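Local coordinates for oxidoreductase, short chain dehydrogenase/reductase family protein (Collinsella aerofaciens, PDB 5FYD), which catalyses the NADPH-dependent reduction of the 7-oxo group of 7-oxolithocholate to give the bile acid ursodeoxycholate, at residues A23-I28 / V218-F222; D84-M88 / Y126-F130; V138-M144 / D180-L186. Residues are numbered along the deposited sequence.

Contact 1: A23-I28 / V218-F222; sequences AFCEKI and VDEAF
In the Rossmann fold, helix 19-30, whose first turn carries part of the NADP-binding residues 17-21, packs against helix 214-224 on one face of the parallel sheet. Both segments are regular helix (Lys-27 N to Ala-23 O 2.9 Å, Phe-222 N to Val-218 O 3.0 Å); their axes cross at -52° and come within 10.6 Å, with Phe-24 and Val-218 CA atoms 6.3 Å apart. Val-218 (chi1 t) sets CG2 over the Phe-24 ring in a CH-pi contact, 3.8 Å from the centroid, and 3.9 Å from Ala-23 CB. Phe-24 CE1 lies 3.7 Å from Phe-222 CE2 (both chi1 m), and Phe-222 CZ 3.7 Å from Ile-28 CG2; Phe-24 and Phe-222 both rest on Ile-139 of strand 136-143. Lys-27 (t, p) lays CG 3.6 Å from Phe-222 CD2. The Glu-220 carboxylate pairs with Lys-224, Lys-238 and Gly-234 N. Lys-27 NZ forms a salt bridge with Asp-219 OD1 at 2.8 Å and donates to a water 2.8 Å away, which donates to Asp-219 O at 2.9 Å.

Contact 2: D84-M88 / Y126-F130; sequences DMGFM and YMRIF
This is a helix-on-sheet contact in the Rossmann core, where the long helix 105-132 covers strand 85-90, a central strand flanked by strands 10-14 and 136-143. Residues 85-88 are extended apart from Gly-86 (phi/psi -117/-21), and residues 126-130 form regular helix, with Phe-130 N hydrogen-bonded to Tyr-126 O at 2.8 Å. The segments run roughly antiparallel, at 140°, their axes 9.1 Å apart at closest approach; Gly-86 CA faces Phe-130 CA and Met-88 CA faces Tyr-126 CA, each at 7.3 Å. Phe-130 (chi1 m, chi2 -36°) reaches in to the strand backbone: CE1 lies 3.5 Å from Met-85 O, near the plane of the ring, and 3.6 Å from Gly-86 C, while CZ is 3.6 Å from Phe-87 N. The CB atoms of Met-85 and Met-88 both point to the helix. Met-85, with all three chi angles m, sets CB 3.9 Å from Phe-130 CE1 and CE 4.3 Å from Tyr-126 CE1. Met-88, extended through chi1 and chi2 (t, t), makes an oblique Met-aromatic contact, SD to Tyr-126 CD2 3.8 Å. The Tyr-126 hydroxyl hydrogen-bonds to Thr-80. With no hydrogen bond between the two segments, helix and strand are held by shape and by sulfur and aromatic surfaces; the backbone of Gly-86, Phe-87 and Met-88 bonds to Trp-10, Leu-12 and Ala-137, and Met-85 O to Gln-133 NE2.

Contact 3: V138-M144 / D180-L186; sequences VINVSSM and DVEVITL
Two neighbouring parallel strands of the Rossmann sheet, joined through helix 154-173 in a beta-alpha-beta crossover, pair here in unbroken register from Val-138 opposite Val-181 to Ser-143 opposite Leu-186. Seven backbone hydrogen bonds of 2.9 to 3.0 Å link them, beginning with Val-138 N to Asp-180 O (2.9 Å); the segment axes are inclined by 32°. Ile-139, Val-141, Ser-143, Glu-182, Ile-184 and Leu-186 share one face. On it Ile-139 (m, t) meets Ile-184 at CG2 to CG2, 3.8 Å, and Val-141 (chi1 t) sets CG1 3.5 Å from CD1 of Leu-186 (m, t); Ile-184 has chi2 at 109°, between wells. The other face carries Val-138, Asn-140, Ser-142, Val-181, Val-183 and Thr-185. There Asn-140 (chi1 m) bonds through its amide to Thr-167 and Tyr-90 N, and Ser-142 (chi1 t) to Lys-160 O, while Ser-142 CB lies 3.8 Å from CG2 of Val-183 (chi1 p). Ser-143 (chi1 t), the inferred transition-state stabiliser, hydrogen-bonds to Thr-145 and packs on Pro-199 of the second subunit. The pairing ends just beyond this serine, where Met-144 N donates to Leu-186 O at 2.9 Å.

Overall arrangement
Contact 3 forms part of the sheet; helices 19-30 and 214-224 of contact 1 cover one face, helix 105-132 of contact 2 the other. Phe-24 CZ of contact 1 rests 3.8 Å from Ile-139 CG2; on the opposite face, Phe-130 CE2 of contact 2 lies 3.7 Å from Val-138 CG2. Met-88 O is 3.1 Å from Ile-139 N, a probable hydrogen bond between neighbouring strands. Phe-87 joins contact 2 to contact 1, its CZ 3.6 Å from Phe-222 CZ. Leu-186 and Phe-24 side chains each come within about 4 Å of NADP-binding Val-20, and contact 3 holds Ser-143, the inferred transition-state stabiliser, beside Lys-160, which by similarity lowers the pKa of the active-site tyrosine.

Contact 1: A23-I28 / V218-F222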
# COMPACT_ATOMS: atom_id res chain seq x y z
N ALA A 23 2.30 4.03 17.47
CA ALA A 23 3.33 4.83 18.11
C ALA A 23 2.74 5.81 19.13
O ALA A 23 3.36 6.09 20.15
CB ALA A 23 4.17 5.54 17.07
N PHE A 24 1.53 6.33 18.86
CA PHE A 24 0.84 7.14 19.88
C PHE A 24 0.54 6.32 21.14
O PHE A 24 0.72 6.80 22.26
CB PHE A 24 -0.46 7.77 19.33
CG PHE A 24 -0.27 9.13 18.70
CD1 PHE A 24 0.02 10.24 19.50
CD2 PHE A 24 -0.33 9.30 17.32
CE1 PHE A 24 0.23 11.47 18.94
CE2 PHE A 24 -0.13 10.54 16.75
CZ PHE A 24 0.14 11.62 17.56
N CYS A 25 0.07 5.09 20.96
CA CYS A 25 -0.24 4.22 22.11
C CYS A 25 1.00 4.00 22.96
O CYS A 25 0.97 4.15 24.19
CB CYS A 25 -0.77 2.86 21.66
SG CYS A 25 -2.41 2.90 20.86
N GLU A 26 2.10 3.69 22.29
CA GLU A 26 3.36 3.41 23.00
C GLU A 26 3.87 4.65 23.71
O GLU A 26 4.31 4.57 24.85
CB GLU A 26 4.42 2.84 22.05
CG GLU A 26 4.03 1.52 21.44
CD GLU A 26 4.89 1.11 20.24
OE1 GLU A 26 5.50 1.98 19.58
OE2 GLU A 26 4.93 -0.08 19.95
N LYS A 27 3.79 5.81 23.05
CA LYS A 27 4.28 7.07 23.64
C LYS A 27 3.49 7.46 24.90
O LYS A 27 4.09 7.78 25.94
CB LYS A 27 4.27 8.20 22.61
CG LYS A 27 4.81 9.53 23.12
CD LYS A 27 6.30 9.50 23.45
CE LYS A 27 6.84 10.92 23.62
NZ LYS A 27 8.31 10.98 23.44
N ILE A 28 2.15 7.41 24.85
CA ILE A 28 1.37 7.78 26.02
C ILE A 28 1.51 6.76 27.16
O ILE A 28 1.53 7.13 28.32
CB ILE A 28 -0.11 8.16 25.72
CG1 ILE A 28 -0.92 6.95 25.30
CG2 ILE A 28 -0.18 9.29 24.68
CD1 ILE A 28 -2.41 7.24 25.31
N VAL A 218 5.63 11.13 16.16
CA VAL A 218 5.03 11.25 17.49
C VAL A 218 5.94 11.97 18.48
O VAL A 218 5.48 12.79 19.28
CB VAL A 218 4.56 9.88 18.00
CG1 VAL A 218 4.11 9.95 19.44
CG2 VAL A 218 3.41 9.39 17.12
N ASP A 219 7.24 11.66 18.45
CA ASP A 219 8.19 12.37 19.29
C ASP A 219 8.17 13.88 19.04
O ASP A 219 8.10 14.67 19.99
CB ASP A 219 9.61 11.81 19.13
CG ASP A 219 9.81 10.51 19.90
OD1 ASP A 219 8.98 10.18 20.79
OD2 ASP A 219 10.82 9.82 19.63
N GLU A 220 8.17 14.28 17.77
CA GLU A 220 8.12 15.71 17.46
C GLU A 220 6.80 16.35 17.93
O GLU A 220 6.81 17.43 18.52
CB GLU A 220 8.32 15.97 15.97
CG GLU A 220 8.32 17.45 15.65
CD GLU A 220 8.72 17.79 14.22
OE1 GLU A 220 8.92 16.88 13.39
OE2 GLU A 220 8.83 18.99 13.95
N ALA A 221 5.68 15.67 17.70
CA ALA A 221 4.39 16.19 18.17
C ALA A 221 4.38 16.43 19.70
O ALA A 221 3.90 17.47 20.18
CB ALA A 221 3.26 15.24 17.79
N PHE A 222 4.91 15.49 20.47
CA PHE A 222 4.89 15.68 21.91
C PHE A 222 5.91 16.73 22.38
O PHE A 222 5.64 17.43 23.34
CB PHE A 222 5.06 14.37 22.66
CG PHE A 222 3.77 13.61 22.81
CD1 PHE A 222 2.86 13.92 23.81
CD2 PHE A 222 3.44 12.62 21.90
CE1 PHE A 222 1.66 13.23 23.92
CE2 PHE A 222 2.23 11.94 22.01
CZ PHE A 222 1.35 12.23 23.03
O HOH W 1 8.73 13.58 22.62

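Contact 2: D84-M88 / Y126-F130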
# COMPACT_ATOMS: atom_id res chain seq x y z
N ASP A 84 -11.24 9.07 33.73
CA ASP A 84 -10.59 10.37 33.77
C ASP A 84 -9.75 10.49 32.49
O ASP A 84 -8.77 9.76 32.32
CB ASP A 84 -9.71 10.57 34.99
CG ASP A 84 -9.10 11.95 34.99
OD1 ASP A 84 -9.85 12.90 35.32
OD2 ASP A 84 -7.92 12.12 34.63
N MET A 85 -10.18 11.38 31.60
CA MET A 85 -9.57 11.51 30.26
C MET A 85 -8.53 12.63 30.27
O MET A 85 -8.79 13.75 30.75
CB MET A 85 -10.63 11.80 29.20
CG MET A 85 -11.70 10.73 29.06
SD MET A 85 -11.04 9.11 28.66
CE MET A 85 -10.15 9.39 27.13
N GLY A 86 -7.35 12.32 29.74
CA GLY A 86 -6.28 13.33 29.60
C GLY A 86 -5.84 13.64 28.18
O GLY A 86 -5.26 14.70 27.93
N PHE A 87 -6.09 12.73 27.24
CA PHE A 87 -5.51 12.84 25.91
C PHE A 87 -6.41 12.24 24.86
O PHE A 87 -7.04 11.22 25.10
CB PHE A 87 -4.15 12.13 25.85
CG PHE A 87 -3.46 12.23 24.54
CD1 PHE A 87 -2.76 13.39 24.20
CD2 PHE A 87 -3.48 11.18 23.64
CE1 PHE A 87 -2.12 13.50 22.97
CE2 PHE A 87 -2.83 11.28 22.42
CZ PHE A 87 -2.14 12.43 22.08
N MET A 88 -6.45 12.88 23.70
CA MET A 88 -7.07 12.29 22.51
C MET A 88 -6.19 12.53 21.30
O MET A 88 -5.62 13.61 21.16
CB MET A 88 -8.47 12.88 22.26
CG MET A 88 -9.27 12.20 21.14
SD MET A 88 -10.60 13.24 20.46
CE MET A 88 -9.72 14.17 19.25
N TYR A 126 -14.66 15.18 23.29
CA TYR A 126 -13.53 15.23 24.22
C TYR A 126 -13.09 16.65 24.52
O TYR A 126 -12.64 16.91 25.64
CB TYR A 126 -12.41 14.26 23.80
CG TYR A 126 -12.94 12.85 23.90
CD1 TYR A 126 -13.07 12.22 25.13
CD2 TYR A 126 -13.39 12.19 22.78
CE1 TYR A 126 -13.62 10.95 25.23
CE2 TYR A 126 -13.95 10.93 22.87
CZ TYR A 126 -14.07 10.31 24.09
OH TYR A 126 -14.62 9.03 24.20
N MET A 127 -13.27 17.59 23.58
CA MET A 127 -13.03 19.00 23.91
C MET A 127 -13.97 19.53 25.00
O MET A 127 -13.54 20.31 25.86
CB MET A 127 -13.04 19.91 22.67
CG MET A 127 -11.71 19.89 21.91
SD MET A 127 -10.26 20.33 22.90
CE MET A 127 -10.80 21.90 23.56
N ARG A 128 -15.22 19.08 25.00
CA ARG A 128 -16.16 19.41 26.08
C ARG A 128 -15.66 18.93 27.42
O ARG A 128 -15.70 19.66 28.41
CB ARG A 128 -17.54 18.84 25.78
CG ARG A 128 -18.25 19.62 24.69
CD ARG A 128 -19.57 19.02 24.27
NE ARG A 128 -20.42 18.69 25.41
CZ ARG A 128 -20.98 17.50 25.64
NH1 ARG A 128 -20.84 16.47 24.79
NH2 ARG A 128 -21.72 17.35 26.75
N ILE A 129 -15.16 17.71 27.45
CA ILE A 129 -14.64 17.14 28.70
C ILE A 129 -13.39 17.91 29.13
O ILE A 129 -13.31 18.39 30.29
CB ILE A 129 -14.38 15.63 28.55
CG1 ILE A 129 -15.71 14.87 28.38
CG2 ILE A 129 -13.60 15.09 29.75
CD1 ILE A 129 -15.57 13.49 27.79
N PHE A 130 -12.43 18.06 28.22
CA PHE A 130 -11.17 18.71 28.54
C PHE A 130 -11.36 20.17 28.98
O PHE A 130 -10.73 20.61 29.95
CB PHE A 130 -10.17 18.65 27.39
CG PHE A 130 -9.75 17.26 26.99
CD1 PHE A 130 -9.58 16.22 27.90
CD2 PHE A 130 -9.46 17.00 25.65
CE1 PHE A 130 -9.16 14.96 27.49
CE2 PHE A 130 -9.07 15.73 25.24
CZ PHE A 130 -8.92 14.71 26.15

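Contact 3: V138-M144 / D180-L186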
# COMPACT_ATOMS: atom_id res chain seq x y z
N VAL A 138 -4.92 17.31 23.01
CA VAL A 138 -5.32 16.70 21.76
C VAL A 138 -4.20 16.90 20.76
O VAL A 138 -3.71 18.02 20.60
CB VAL A 138 -6.59 17.34 21.17
CG1 VAL A 138 -6.96 16.68 19.82
CG2 VAL A 138 -7.74 17.24 22.15
N ILE A 139 -3.79 15.82 20.09
CA ILE A 139 -2.92 15.93 18.91
C ILE A 139 -3.62 15.22 17.79
O ILE A 139 -3.78 14.02 17.84
CB ILE A 139 -1.53 15.29 19.13
CG1 ILE A 139 -0.79 16.00 20.27
CG2 ILE A 139 -0.71 15.33 17.83
CD1 ILE A 139 0.50 15.31 20.68
N ASN A 140 -4.06 15.97 16.79
CA ASN A 140 -4.68 15.36 15.63
C ASN A 140 -3.69 15.29 14.49
O ASN A 140 -2.79 16.11 14.38
CB ASN A 140 -5.93 16.11 15.21
CG ASN A 140 -7.02 16.03 16.24
OD1 ASN A 140 -7.20 15.00 16.90
ND2 ASN A 140 -7.77 17.12 16.40
N VAL A 141 -3.87 14.30 13.64
CA VAL A 141 -2.94 14.02 12.55
C VAL A 141 -3.52 14.46 11.22
O VAL A 141 -4.62 14.04 10.83
CB VAL A 141 -2.60 12.53 12.54
CG1 VAL A 141 -1.65 12.19 11.39
CG2 VAL A 141 -2.01 12.14 13.88
N SER A 142 -2.81 15.35 10.54
CA SER A 142 -3.11 15.69 9.15
C SER A 142 -2.05 15.17 8.19
O SER A 142 -1.14 14.39 8.56
CB SER A 142 -3.31 17.21 9.03
OG SER A 142 -3.88 17.55 7.78
N SER A 143 -2.15 15.60 6.93
CA SER A 143 -1.29 15.14 5.86
C SER A 143 -0.93 16.30 4.99
O SER A 143 -1.73 17.24 4.82
CB SER A 143 -2.04 14.12 5.03
OG SER A 143 -1.26 13.72 3.93
N MET A 144 0.28 16.26 4.43
CA MET A 144 0.71 17.23 3.45
C MET A 144 -0.25 17.37 2.25
O MET A 144 -0.32 18.45 1.68
CB MET A 144 2.15 16.94 3.00
CG MET A 144 3.14 17.45 4.04
SD MET A 144 4.80 16.87 3.73
CE MET A 144 5.19 17.82 2.26
N ASP A 180 -4.13 21.65 25.94
CA ASP A 180 -3.10 21.84 24.90
C ASP A 180 -3.50 21.08 23.64
O ASP A 180 -3.69 19.88 23.68
CB ASP A 180 -1.74 21.35 25.36
CG ASP A 180 -1.17 22.17 26.52
OD1 ASP A 180 -1.46 23.38 26.60
OD2 ASP A 180 -0.44 21.58 27.35
N VAL A 181 -3.63 21.79 22.52
CA VAL A 181 -4.07 21.20 21.28
C VAL A 181 -3.05 21.50 20.21
O VAL A 181 -2.50 22.59 20.15
CB VAL A 181 -5.48 21.69 20.89
CG1 VAL A 181 -5.92 21.21 19.49
CG2 VAL A 181 -6.48 21.22 21.93
N GLU A 182 -2.78 20.51 19.37
CA GLU A 182 -1.82 20.61 18.28
C GLU A 182 -2.30 19.77 17.11
O GLU A 182 -2.93 18.74 17.31
CB GLU A 182 -0.45 20.11 18.73
CG GLU A 182 0.69 20.27 17.74
CD GLU A 182 1.88 19.40 18.11
OE1 GLU A 182 2.17 19.26 19.33
OE2 GLU A 182 2.48 18.82 17.19
N VAL A 183 -2.03 20.24 15.91
CA VAL A 183 -2.09 19.38 14.73
C VAL A 183 -0.69 19.13 14.20
O VAL A 183 0.11 20.06 14.06
CB VAL A 183 -3.04 19.90 13.63
CG1 VAL A 183 -2.81 21.36 13.27
CG2 VAL A 183 -2.99 19.00 12.38
N ILE A 184 -0.40 17.86 13.91
CA ILE A 184 0.86 17.47 13.30
C ILE A 184 0.53 16.97 11.90
O ILE A 184 -0.28 16.06 11.74
CB ILE A 184 1.65 16.44 14.12
CG1 ILE A 184 3.00 16.15 13.43
CG2 ILE A 184 0.89 15.13 14.35
CD1 ILE A 184 4.19 16.69 14.15
N THR A 185 1.18 17.55 10.90
CA THR A 185 0.95 17.25 9.50
C THR A 185 2.08 16.36 8.98
O THR A 185 3.25 16.75 9.01
CB THR A 185 0.83 18.55 8.69
OG1 THR A 185 -0.35 19.26 9.11
CG2 THR A 185 0.75 18.26 7.23
N LEU A 186 1.72 15.16 8.51
CA LEU A 186 2.70 14.15 8.13
C LEU A 186 2.90 14.14 6.63
O LEU A 186 1.98 14.42 5.88
CB LEU A 186 2.22 12.77 8.54
CG LEU A 186 1.83 12.62 10.01
CD1 LEU A 186 1.52 11.16 10.31
CD2 LEU A 186 2.88 13.19 10.92